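Local coordinates for protein putative Xylose isomerase (Rhodospirillum rubrum, PDB 3QXB) that binds iron and manganese ions in a TIM barrel and is probably an isomerase related to xylose isomerase, at residues L49-D57 with L84-S95. Residues are numbered along the deposited sequence; the frame is centred on the assembly and turned at random.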
loop_
_atom_site.group_PDB
_atom_site.type_symbol
_atom_site.label_atom_id
_atom_site.label_comp_id
_atom_site.label_asym_id
_atom_site.label_seq_id
_atom_site.Cartn_x
_atom_site.Cartn_y
_atom_site.Cartn_z
ATOM N N LEU A 49 -7.392 -24.819 4.575
ATOM C CA LEU A 49 -6.158 -24.581 5.358
ATOM C C LEU A 49 -6.478 -24.298 6.827
ATOM O O LEU A 49 -7.617 -24.029 7.210
ATOM C CB LEU A 49 -5.377 -23.397 4.758
ATOM C CG LEU A 49 -4.782 -23.671 3.378
ATOM C CD1 LEU A 49 -4.226 -22.392 2.770
ATOM C CD2 LEU A 49 -3.687 -24.717 3.509
ATOM N N GLU A 50 -5.453 -24.366 7.644
ATOM C CA GLU A 50 -5.616 -24.259 9.095
ATOM C C GLU A 50 -4.757 -23.141 9.689
ATOM O O GLU A 50 -5.206 -22.367 10.558
ATOM C CB GLU A 50 -5.238 -25.633 9.658
ATOM C CG GLU A 50 -5.284 -25.716 11.119
ATOM C CD GLU A 50 -4.905 -27.097 11.627
ATOM O OE1 GLU A 50 -4.728 -28.041 10.797
ATOM O OE2 GLU A 50 -4.796 -27.185 12.862
ATOM N N TYR A 51 -3.567 -22.966 9.138
ATOM C CA TYR A 51 -2.627 -21.945 9.607
ATOM C C TYR A 51 -2.719 -20.616 8.842
ATOM O O TYR A 51 -2.634 -20.553 7.609
ATOM C CB TYR A 51 -1.229 -22.510 9.626
ATOM C CG TYR A 51 -1.198 -23.815 10.412
ATOM C CD1 TYR A 51 -1.285 -23.822 11.794
ATOM C CD2 TYR A 51 -1.133 -25.042 9.764
ATOM C CE1 TYR A 51 -1.274 -25.038 12.530
ATOM C CE2 TYR A 51 -1.126 -26.246 10.485
ATOM C CZ TYR A 51 -1.194 -26.229 11.867
ATOM O OH TYR A 51 -1.174 -27.422 12.566
ATOM N N VAL A 52 -2.884 -19.551 9.614
ATOM C CA VAL A 52 -3.179 -18.259 9.076
ATOM C C VAL A 52 -2.217 -17.190 9.610
ATOM O O VAL A 52 -1.853 -17.213 10.782
ATOM C CB VAL A 52 -4.593 -17.882 9.479
ATOM C CG1 VAL A 52 -4.908 -16.465 9.048
ATOM C CG2 VAL A 52 -5.639 -18.913 8.942
ATOM N N GLN A 53 -1.808 -16.269 8.745
ATOM C CA GLN A 53 -1.112 -15.054 9.163
ATOM C C GLN A 53 -2.010 -13.893 8.827
ATOM O O GLN A 53 -2.366 -13.672 7.646
ATOM C CB GLN A 53 0.250 -14.905 8.491
ATOM C CG GLN A 53 1.075 -13.828 9.026
ATOM C CD GLN A 53 2.482 -13.856 8.503
ATOM O OE1 GLN A 53 2.727 -13.646 7.305
ATOM N NE2 GLN A 53 3.445 -14.108 9.418
ATOM N N TYR A 54 -2.410 -13.173 9.868
ATOM C CA TYR A 54 -3.331 -12.065 9.729
ATOM C C TYR A 54 -2.520 -10.863 9.293
ATOM O O TYR A 54 -1.408 -10.697 9.759
ATOM C CB TYR A 54 -3.989 -11.828 11.071
ATOM C CG TYR A 54 -4.989 -10.682 11.153
ATOM C CD1 TYR A 54 -6.338 -10.868 10.834
ATOM C CD2 TYR A 54 -4.600 -9.445 11.612
ATOM C CE1 TYR A 54 -7.264 -9.814 10.934
ATOM C CE2 TYR A 54 -5.519 -8.426 11.750
ATOM C CZ TYR A 54 -6.844 -8.607 11.400
ATOM O OH TYR A 54 -7.730 -7.509 11.529
ATOM N N THR A 55 -3.043 -10.047 8.378
ATOM C CA THR A 55 -2.293 -8.889 7.860
ATOM C C THR A 55 -2.769 -7.558 8.510
ATOM O O THR A 55 -3.970 -7.344 8.708
ATOM C CB THR A 55 -2.406 -8.782 6.307
ATOM O OG1 THR A 55 -1.690 -7.630 5.826
ATOM C CG2 THR A 55 -3.877 -8.683 5.825
ATOM N N TYR A 56 -1.834 -6.670 8.827
ATOM C CA TYR A 56 -2.190 -5.305 9.286
ATOM C C TYR A 56 -3.096 -4.575 8.258
ATOM O O TYR A 56 -3.787 -3.644 8.612
ATOM C CB TYR A 56 -0.970 -4.449 9.461
ATOM C CG TYR A 56 0.094 -4.874 10.494
ATOM C CD1 TYR A 56 0.006 -6.056 11.229
ATOM C CD2 TYR A 56 1.217 -4.106 10.657
ATOM C CE1 TYR A 56 1.013 -6.404 12.118
ATOM C CE2 TYR A 56 2.244 -4.472 11.525
ATOM C CZ TYR A 56 2.151 -5.596 12.246
ATOM O OH TYR A 56 3.170 -5.907 13.162
ATOM N N ASP A 57 -3.057 -4.997 6.992
ATOM C CA ASP A 57 -3.887 -4.455 5.916
ATOM C C ASP A 57 -5.406 -4.696 6.094
ATOM O O ASP A 57 -6.187 -4.182 5.319
ATOM C CB ASP A 57 -3.416 -4.969 4.533
ATOM C CG ASP A 57 -2.171 -4.235 3.997
ATOM O OD1 ASP A 57 -1.679 -3.239 4.600
ATOM O OD2 ASP A 57 -1.639 -4.657 2.946
ATOM N N LEU A 84 -9.407 -22.566 13.032
ATOM C CA LEU A 84 -8.166 -22.088 12.405
ATOM C C LEU A 84 -7.253 -21.464 13.461
ATOM O O LEU A 84 -7.707 -20.949 14.480
ATOM C CB LEU A 84 -8.489 -21.078 11.295
ATOM C CG LEU A 84 -9.549 -21.563 10.277
ATOM C CD1 LEU A 84 -9.957 -20.436 9.396
ATOM C CD2 LEU A 84 -9.107 -22.798 9.444
ATOM N N THR A 85 -5.961 -21.487 13.202
ATOM C CA THR A 85 -4.978 -20.931 14.107
ATOM C C THR A 85 -4.298 -19.769 13.447
ATOM O O THR A 85 -3.540 -19.956 12.506
ATOM C CB THR A 85 -3.901 -21.980 14.463
ATOM O OG1 THR A 85 -4.541 -23.116 15.053
ATOM C CG2 THR A 85 -2.842 -21.424 15.418
ATOM N N ILE A 86 -4.573 -18.569 13.957
ATOM C CA ILE A 86 -3.804 -17.373 13.612
ATOM C C ILE A 86 -2.475 -17.362 14.410
ATOM O O ILE A 86 -2.444 -17.067 15.626
ATOM C CB ILE A 86 -4.567 -16.091 13.837
ATOM C CG1 ILE A 86 -5.886 -16.095 13.055
ATOM C CG2 ILE A 86 -3.667 -14.850 13.423
ATOM C CD1 ILE A 86 -6.636 -14.777 13.125
ATOM N N GLU A 87 -1.421 -17.813 13.720
ATOM C CA GLU A 87 -0.078 -17.899 14.272
ATOM C C GLU A 87 0.641 -16.573 14.486
ATOM O O GLU A 87 1.493 -16.441 15.397
ATOM C CB GLU A 87 0.768 -18.832 13.371
ATOM C CG GLU A 87 0.219 -20.240 13.396
ATOM C CD GLU A 87 1.108 -21.261 12.678
ATOM O OE1 GLU A 87 1.504 -21.011 11.527
ATOM O OE2 GLU A 87 1.392 -22.299 13.297
ATOM N N SER A 88 0.293 -15.580 13.680
ATOM C CA SER A 88 0.951 -14.298 13.770
ATOM C C SER A 88 0.159 -13.302 12.997
ATOM O O SER A 88 -0.697 -13.646 12.196
ATOM C CB SER A 88 2.364 -14.331 13.193
ATOM O OG SER A 88 2.380 -14.918 11.902
ATOM N N THR A 89 0.443 -12.047 13.281
ATOM C CA THR A 89 -0.023 -10.918 12.524
ATOM C C THR A 89 1.229 -10.420 11.864
ATOM O O THR A 89 2.349 -10.747 12.288
ATOM C CB THR A 89 -0.636 -9.759 13.389
ATOM O OG1 THR A 89 0.329 -9.266 14.324
ATOM C CG2 THR A 89 -1.929 -10.201 14.115
ATOM N N PHE A 90 1.061 -9.667 10.784
ATOM C CA PHE A 90 2.202 -9.222 9.997
ATOM C C PHE A 90 1.885 -7.989 9.189
ATOM O O PHE A 90 0.792 -7.870 8.671
ATOM C CB PHE A 90 2.665 -10.320 9.050
ATOM C CG PHE A 90 4.180 -10.358 8.877
ATOM C CD1 PHE A 90 4.952 -11.073 9.762
ATOM C CD2 PHE A 90 4.815 -9.659 7.849
ATOM C CE1 PHE A 90 6.324 -11.072 9.674
ATOM C CE2 PHE A 90 6.187 -9.675 7.755
ATOM C CZ PHE A 90 6.931 -10.388 8.637
ATOM N N GLY A 91 2.889 -7.124 9.021
ATOM C CA GLY A 91 2.815 -5.947 8.135
ATOM C C GLY A 91 2.443 -6.282 6.711
ATOM O O GLY A 91 2.815 -7.355 6.169
ATOM N N GLY A 92 1.703 -5.359 6.115
ATOM C CA GLY A 92 1.305 -5.434 4.723
ATOM C C GLY A 92 1.715 -4.158 4.000
ATOM O O GLY A 92 2.724 -3.513 4.365
ATOM N N LEU A 93 0.973 -3.810 2.946
ATOM C CA LEU A 93 1.380 -2.695 2.072
ATOM C C LEU A 93 1.228 -1.347 2.711
ATOM O O LEU A 93 2.063 -0.491 2.480
ATOM C CB LEU A 93 0.714 -2.764 0.652
ATOM C CG LEU A 93 1.021 -4.126 -0.069
ATOM C CD1 LEU A 93 0.538 -4.202 -1.540
ATOM C CD2 LEU A 93 2.533 -4.609 -0.010
ATOM N N ALA A 94 0.166 -1.126 3.502
ATOM C CA ALA A 94 -0.044 0.168 4.192
ATOM C C ALA A 94 1.185 0.499 5.071
ATOM O O ALA A 94 1.717 1.624 5.034
ATOM C CB ALA A 94 -1.306 0.124 5.027
ATOM N N SER A 95 1.632 -0.530 5.793
ATOM C CA SER A 95 2.788 -0.450 6.659
ATOM C C SER A 95 4.073 -0.230 5.886
ATOM O O SER A 95 4.876 0.602 6.262
ATOM C CB SER A 95 2.944 -1.730 7.523
ATOM O OG SER A 95 4.134 -1.661 8.329
HETATM O O HOH W 1 0.788 -9.104 5.578
HETATM O O HOH W 2 0.053 -2.956 6.579
#
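Asp57 reaches across to the first turn of helix 93-96 and grips it with both carboxylate oxygens. OD2 of Asp57 accepts from N of Leu93 at 2.7 Å, and OD1 of Asp57 accepts from N of Ala94 at 3.0 Å. Both N-H groups arrive on the syn side. A water also donates to OD1 of Asp57 and accepts from N of Gly92 and N of Ser95, so the carboxylate and this water together satisfy the start of the helix. The helix end probably stabilises the negative charge.

Before this turn, strands 51-55 and 85-90 pair in parallel. N of Tyr56 donates to O of Phe90, and one face of the Tyr56 ring lies over C of Phe90 and N of Gly91. CA of Gly91 makes a CH-pi contact 3.7 Å from the centroid of the Tyr56 ring.

Toward the barrel interior, Gln53 turns CG anti to its own backbone N (chi1 -171°) and runs on extended, which carries its amide to Ser88 and Phe90. NE2 of Gln53 donates to OG of Ser88 at 2.8 Å, in the amide plane. The planes of the Gln53 amide and the Phe90 ring lie 25° apart, and NE2 of Gln53 comes within 3.4 Å of CD1 of Phe90. OE1 of Gln53 is hydrogen-bonded to NE2 of the metal ligand His244 and to ND2 of Asn25, consistent with a second-shell role, while Phe90 touches the ligand Glu178.

On the outer face, CG1 of Val52 meets CG1 of Ile86 at 4.1 Å. Helix 65-81, the crossover of this right-handed beta-alpha-beta unit, covers both through Phe79. Strands 22-25 and 130-133 flank the pair, and helix 106-125 packs on Tyr56.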